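Protein yxeP (Bacillus subtilis, PDB 1YSJ) probably catalyses the deacetylation of N-acetylcysteine to cysteine and acetate with two divalent metal ions per subunit, serving growth on S-(2-succino)cysteine as sulfur source. Local coordinates at residues Gly197-Val203 / Tyr314-Asn320; Gln319-Leu325 / Pro359-Val363. The protein carries 1 engineered substitution. One frame throughout, in Å; residues are numbered along the deposited sequence. Where two conformers were deposited one is given.

In the fold
The centres of contact 1 and contact 2 lie about 12 Å apart, and the two share Gln319 and Asn320 at the end of strand 306-320. Contact 1 pairs that strand with the start of strand 197-211, its neighbour in the antiparallel four-stranded sheet; contact 2 joins the end of strand 306-320, and the turn after it, to strand 360-366 of the mixed eight-stranded sheet, which carries the nickel ligand His182 on strand 175-184. Along the sequence contact 1 closes before contact 2 opens. The two meet, Val318 CG1 lying 3.8 Å from Phe362 CB. Together they form part of the junction between the two sheets, which probably belong to the dimerisation and catalytic domains of M20 peptidases.

Contact 1 (Gly197-Val203 / Tyr314-Asn320); sequences GPLMASV and YLPSVQN
Gly197 and Asn320 form a hydrogen-bonded antiparallel pair, with Gly197 N 2.7 Å from Asn320 O and a return bond from Asn320 N to Gly197 O. Next along, Leu199 N reaches Val318 O at 2.8 Å. At the other end Val203 and Leu315 exchange two backbone bonds, Leu315 N to Val203 O being 2.7 Å. Tyr314 N adds a weak bond to that same oxygen, so two residues face one: a classic beta bulge. Between these ends the regular pairing lapses although the backbones stay close, Ser202 CA lying 4.0 Å from Ser317 CA, and one water spans Ala201 O (2.7 Å) and Pro316 O (2.8 Å), donating to both.

In the conformer given, Gln319 bends at chi2 (91°) and lays its amide beside Pro198, a placement left uncertain by a second conformer. Selenomethionine Met200 runs alongside Val318, CB to CG2 at 3.9 Å. Tyr314 holds CG trans to its own N (chi1 -175°), bringing CD2 obliquely to within 3.7 Å of Val203 CG1; this ring also meets Trp264 of the second subunit edge-to-face.

Further out, Ala352 and Gln355 of helix 351-355 pack on Val318, and the Ser202 and Thr279 hydroxyls hydrogen-bond to each other. Direct bonds at both ends, and a water satisfying Ala201 O and Pro316 O where pairing lapses, imply that strands 197-211 and 306-320 stay joined where the probable dimerisation domain meets the metal-binding domain.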
loop_
_atom_site.group_PDB
_atom_site.type_symbol
_atom_site.label_atom_id
_atom_site.label_comp_id
_atom_site.label_asym_id
_atom_site.label_seq_id
_atom_site.Cartn_x
_atom_site.Cartn_y
_atom_site.Cartn_z
ATOM N N GLY A 197 -1.301 -24.489 31.362
ATOM C CA GLY A 197 -0.421 -23.701 30.507
ATOM C C GLY A 197 -1.136 -22.989 29.369
ATOM O O GLY A 197 -2.328 -22.673 29.480
ATOM N N PRO A 198 -0.411 -22.739 28.259
ATOM C CA PRO A 198 -0.882 -21.942 27.120
ATOM C C PRO A 198 -2.085 -22.551 26.402
ATOM O O PRO A 198 -2.028 -23.703 25.956
ATOM C CB PRO A 198 0.332 -21.916 26.179
ATOM C CG PRO A 198 1.498 -22.299 27.034
ATOM C CD PRO A 198 0.955 -23.243 28.040
ATOM N N LEU A 199 -3.158 -21.770 26.294
ATOM C CA LEU A 199 -4.380 -22.201 25.619
ATOM C C LEU A 199 -4.642 -21.370 24.366
ATOM O O LEU A 199 -5.015 -21.906 23.321
ATOM C CB LEU A 199 -5.580 -22.118 26.574
ATOM C CG LEU A 199 -6.960 -22.523 26.037
ATOM C CD1 LEU A 199 -7.015 -24.011 25.732
ATOM C CD2 LEU A 199 -8.053 -22.147 27.015
HETATM N N MSE A 200 -4.457 -20.059 24.487
HETATM C CA MSE A 200 -4.724 -19.129 23.394
HETATM C C MSE A 200 -3.535 -18.213 23.190
HETATM O O MSE A 200 -2.867 -17.832 24.145
HETATM C CB MSE A 200 -5.987 -18.308 23.668
HETATM C CG MSE A 200 -7.211 -19.153 23.953
HETATM SE SE MSE A 200 -8.813 -18.096 24.149
HETATM C CE MSE A 200 -9.088 -17.600 22.257
ATOM N N ALA A 201 -3.284 -17.860 21.937
ATOM C CA ALA A 201 -2.082 -17.135 21.556
ATOM C C ALA A 201 -2.041 -15.704 22.082
ATOM O O ALA A 201 -3.076 -15.076 22.307
ATOM C CB ALA A 201 -1.934 -17.144 20.037
ATOM N N SER A 202 -0.826 -15.206 22.290
ATOM C CA SER A 202 -0.599 -13.790 22.499
ATOM C C SER A 202 -0.825 -13.083 21.168
ATOM O O SER A 202 -0.614 -13.668 20.108
ATOM C CB SER A 202 0.828 -13.549 22.984
ATOM O OG SER A 202 1.773 -14.020 22.037
ATOM N N VAL A 203 -1.283 -11.840 21.215
ATOM C CA VAL A 203 -1.448 -11.063 19.995
ATOM C C VAL A 203 -0.710 -9.751 20.167
ATOM O O VAL A 203 -0.876 -9.065 21.177
ATOM C CB VAL A 203 -2.941 -10.805 19.622
ATOM C CG1 VAL A 203 -3.037 -10.100 18.274
ATOM C CG2 VAL A 203 -3.739 -12.114 19.582
ATOM N N TYR A 314 -0.622 -6.061 22.456
ATOM C CA TYR A 314 -2.076 -6.091 22.420
ATOM C C TYR A 314 -2.589 -7.053 23.496
ATOM O O TYR A 314 -3.276 -6.631 24.430
ATOM C CB TYR A 314 -2.535 -6.490 21.009
ATOM C CG TYR A 314 -4.026 -6.453 20.736
ATOM C CD1 TYR A 314 -4.715 -5.245 20.639
ATOM C CD2 TYR A 314 -4.740 -7.635 20.529
ATOM C CE1 TYR A 314 -6.086 -5.217 20.369
ATOM C CE2 TYR A 314 -6.105 -7.622 20.261
ATOM C CZ TYR A 314 -6.769 -6.414 20.176
ATOM O OH TYR A 314 -8.118 -6.408 19.908
ATOM N N LEU A 315 -2.225 -8.331 23.382
ATOM C CA LEU A 315 -2.644 -9.350 24.350
ATOM C C LEU A 315 -1.550 -10.366 24.693
ATOM O O LEU A 315 -0.898 -10.901 23.793
ATOM C CB LEU A 315 -3.878 -10.103 23.843
ATOM C CG LEU A 315 -5.242 -9.408 23.812
ATOM C CD1 LEU A 315 -6.280 -10.337 23.205
ATOM C CD2 LEU A 315 -5.683 -8.947 25.199
ATOM N N PRO A 316 -1.346 -10.632 26.003
ATOM C CA PRO A 316 -0.583 -11.814 26.410
ATOM C C PRO A 316 -1.356 -13.097 26.092
ATOM O O PRO A 316 -2.538 -13.047 25.747
ATOM C CB PRO A 316 -0.455 -11.642 27.929
ATOM C CG PRO A 316 -1.607 -10.781 28.310
ATOM C CD PRO A 316 -1.791 -9.839 27.166
ATOM N N SER A 317 -0.685 -14.234 26.210
ATOM C CA SER A 317 -1.316 -15.529 26.002
ATOM C C SER A 317 -2.193 -15.946 27.192
ATOM O O SER A 317 -1.861 -15.655 28.344
ATOM C CB SER A 317 -0.235 -16.578 25.768
ATOM O OG SER A 317 -0.812 -17.823 25.451
ATOM N N VAL A 318 -3.308 -16.621 26.905
ATOM C CA VAL A 318 -4.131 -17.236 27.952
ATOM C C VAL A 318 -3.356 -18.421 28.534
ATOM O O VAL A 318 -3.170 -19.444 27.866
ATOM C CB VAL A 318 -5.541 -17.668 27.447
ATOM C CG1 VAL A 318 -6.290 -18.472 28.521
ATOM C CG2 VAL A 318 -6.365 -16.456 27.032
ATOM N N GLN A 319 -2.905 -18.260 29.776
ATOM C CA GLN A 319 -2.076 -19.248 30.462
ATOM C C GLN A 319 -2.827 -19.821 31.664
ATOM O O GLN A 319 -3.140 -19.094 32.608
ATOM C CB GLN A 319 -0.765 -18.595 30.920
ATOM C CG GLN A 319 0.274 -19.553 31.493
ATOM C CD GLN A 319 1.227 -20.095 30.446
ATOM O OE1 GLN A 319 1.308 -19.578 29.333
ATOM N NE2 GLN A 319 1.965 -21.138 30.806
ATOM N N ASN A 320 -3.108 -21.122 31.627
ATOM C CA ASN A 320 -3.848 -21.790 32.705
ATOM C C ASN A 320 -2.954 -22.325 33.828
ATOM O O ASN A 320 -1.975 -23.033 33.576
ATOM C CB ASN A 320 -4.757 -22.892 32.148
ATOM C CG ASN A 320 -5.964 -22.339 31.398
ATOM O OD1 ASN A 320 -6.404 -21.220 31.645
ATOM N ND2 ASN A 320 -6.504 -23.128 30.479
HETATM O O HOH W 1 -4.670 -14.408 24.440
#

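Contact 2 (Gln319-Leu325 / Pro359-Val363); sequences QNDGTFL and PGFFV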
loop_
_atom_site.group_PDB
_atom_site.type_symbol
_atom_site.label_atom_id
_atom_site.label_comp_id
_atom_site.label_asym_id
_atom_site.label_seq_id
_atom_site.Cartn_x
_atom_site.Cartn_y
_atom_site.Cartn_z
ATOM N N GLN A 319 -2.905 -18.260 29.776
ATOM C CA GLN A 319 -2.076 -19.248 30.462
ATOM C C GLN A 319 -2.827 -19.821 31.664
ATOM O O GLN A 319 -3.140 -19.094 32.608
ATOM C CB GLN A 319 -0.765 -18.595 30.920
ATOM C CG GLN A 319 0.274 -19.553 31.493
ATOM C CD GLN A 319 1.227 -20.095 30.446
ATOM O OE1 GLN A 319 1.308 -19.578 29.333
ATOM N NE2 GLN A 319 1.965 -21.138 30.806
ATOM N N ASN A 320 -3.108 -21.122 31.627
ATOM C CA ASN A 320 -3.848 -21.790 32.705
ATOM C C ASN A 320 -2.954 -22.325 33.828
ATOM O O ASN A 320 -1.975 -23.033 33.576
ATOM C CB ASN A 320 -4.757 -22.892 32.148
ATOM C CG ASN A 320 -5.964 -22.339 31.398
ATOM O OD1 ASN A 320 -6.404 -21.220 31.645
ATOM N ND2 ASN A 320 -6.504 -23.128 30.479
ATOM N N ASP A 321 -3.304 -21.966 35.064
ATOM C CA ASP A 321 -2.565 -22.383 36.259
ATOM C C ASP A 321 -2.872 -23.841 36.585
ATOM O O ASP A 321 -4.036 -24.217 36.734
ATOM C CB ASP A 321 -2.929 -21.488 37.450
ATOM C CG ASP A 321 -1.869 -21.490 38.544
ATOM O OD1 ASP A 321 -1.530 -22.575 39.073
ATOM O OD2 ASP A 321 -1.379 -20.393 38.890
ATOM N N GLY A 322 -1.819 -24.647 36.703
ATOM C CA GLY A 322 -1.943 -26.074 36.996
ATOM C C GLY A 322 -2.449 -26.450 38.382
ATOM O O GLY A 322 -2.763 -27.615 38.625
ATOM N N THR A 323 -2.530 -25.485 39.298
ATOM C CA THR A 323 -3.061 -25.761 40.639
ATOM C C THR A 323 -4.577 -25.988 40.621
ATOM O O THR A 323 -5.133 -26.554 41.565
ATOM C CB THR A 323 -2.738 -24.642 41.668
ATOM O OG1 THR A 323 -3.405 -23.430 41.293
ATOM C CG2 THR A 323 -1.235 -24.400 41.778
ATOM N N PHE A 324 -5.228 -25.553 39.543
ATOM C CA PHE A 324 -6.682 -25.666 39.406
ATOM C C PHE A 324 -7.100 -26.790 38.469
ATOM O O PHE A 324 -8.297 -27.055 38.298
ATOM C CB PHE A 324 -7.285 -24.337 38.947
ATOM C CG PHE A 324 -6.908 -23.184 39.819
ATOM C CD1 PHE A 324 -6.117 -22.153 39.322
ATOM C CD2 PHE A 324 -7.313 -23.147 41.158
ATOM C CE1 PHE A 324 -5.747 -21.091 40.137
ATOM C CE2 PHE A 324 -6.946 -22.091 41.984
ATOM C CZ PHE A 324 -6.159 -21.060 41.474
ATOM N N LEU A 325 -6.106 -27.449 37.879
ATOM C CA LEU A 325 -6.335 -28.528 36.923
ATOM C C LEU A 325 -7.182 -29.648 37.528
ATOM O O LEU A 325 -8.180 -30.065 36.938
ATOM C CB LEU A 325 -4.996 -29.068 36.409
ATOM C CG LEU A 325 -4.989 -30.085 35.267
ATOM C CD1 LEU A 325 -5.536 -29.475 33.988
ATOM C CD2 LEU A 325 -3.572 -30.601 35.057
ATOM N N PRO A 359 -3.585 -15.994 39.597
ATOM C CA PRO A 359 -3.780 -17.340 39.055
ATOM C C PRO A 359 -5.164 -17.501 38.442
ATOM O O PRO A 359 -6.147 -16.990 38.986
ATOM C CB PRO A 359 -3.653 -18.237 40.294
ATOM C CG PRO A 359 -2.841 -17.466 41.240
ATOM C CD PRO A 359 -3.250 -16.043 41.033
ATOM N N GLY A 360 -5.242 -18.202 37.315
ATOM C CA GLY A 360 -6.514 -18.365 36.617
ATOM C C GLY A 360 -6.645 -19.636 35.805
ATOM O O GLY A 360 -5.647 -20.283 35.478
ATOM N N PHE A 361 -7.886 -19.987 35.480
ATOM C CA PHE A 361 -8.171 -21.128 34.620
ATOM C C PHE A 361 -9.313 -20.835 33.642
ATOM O O PHE A 361 -10.396 -20.403 34.038
ATOM C CB PHE A 361 -8.484 -22.371 35.457
ATOM C CG PHE A 361 -8.037 -23.653 34.824
ATOM C CD1 PHE A 361 -6.750 -24.142 35.048
ATOM C CD2 PHE A 361 -8.894 -24.376 34.000
ATOM C CE1 PHE A 361 -6.324 -25.330 34.463
ATOM C CE2 PHE A 361 -8.474 -25.571 33.406
ATOM C CZ PHE A 361 -7.188 -26.045 33.638
ATOM N N PHE A 362 -9.057 -21.092 32.364
ATOM C CA PHE A 362 -10.005 -20.825 31.295
ATOM C C PHE A 362 -10.292 -22.125 30.551
ATOM O O PHE A 362 -9.367 -22.805 30.103
ATOM C CB PHE A 362 -9.400 -19.786 30.348
ATOM C CG PHE A 362 -10.387 -19.154 29.402
ATOM C CD1 PHE A 362 -11.237 -18.139 29.835
ATOM C CD2 PHE A 362 -10.434 -19.544 28.067
ATOM C CE1 PHE A 362 -12.138 -17.536 28.954
ATOM C CE2 PHE A 362 -11.329 -18.949 27.175
ATOM C CZ PHE A 362 -12.178 -17.944 27.619
ATOM N N VAL A 363 -11.568 -22.472 30.418
ATOM C CA VAL A 363 -11.945 -23.745 29.792
ATOM C C VAL A 363 -12.781 -23.591 28.517
ATOM O O VAL A 363 -13.454 -22.572 28.321
ATOM C CB VAL A 363 -12.696 -24.681 30.780
ATOM C CG1 VAL A 363 -11.801 -25.067 31.941
ATOM C CG2 VAL A 363 -13.996 -24.042 31.278
HETATM O O HOH W 2 -2.797 -18.192 35.513
#
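Asn320 uses both ends of its side-chain amide on the backbone of Phe362. Its OD1 accepts from Phe362 N at 2.8 Å, the donor standing 48° out of the carbonyl plane, while ND2 gives to Phe362 O at 2.9 Å on a lone pair. Lys195 O takes a further bond from ND2, so three bonds fix the amide's rotation. CG lies trans to the carbonyl carbon (chi1 -72°), and CB sits over one face of the Phe361 ring, 4.0 Å from its centroid. An alanine here would keep that CB but is likely to leave Phe362 N and O without their side-chain mates. Asp321 N bonds straight to Gly360 O at 2.9 Å.

Asp321 O lies at the Phe361 ring edge, 3.2 Å from CD1, and Leu325 CD1 touches CZ of that ring at 3.8 Å. Pro359 CB meets the edge of the Phe324 ring, 3.5 Å from CE1. Asp321 OD1 accepts from Thr323 N at 3.1 Å, an Asx turn, and also from Thr323 OG1 above the carboxylate plane. The turn leads toward helix 325-334; Phe324 and Leu325 pack on strands 175-184 and 191-194 of the mixed sheet, whose strand 360-366 sets Phe362 beside nickel ligand His182.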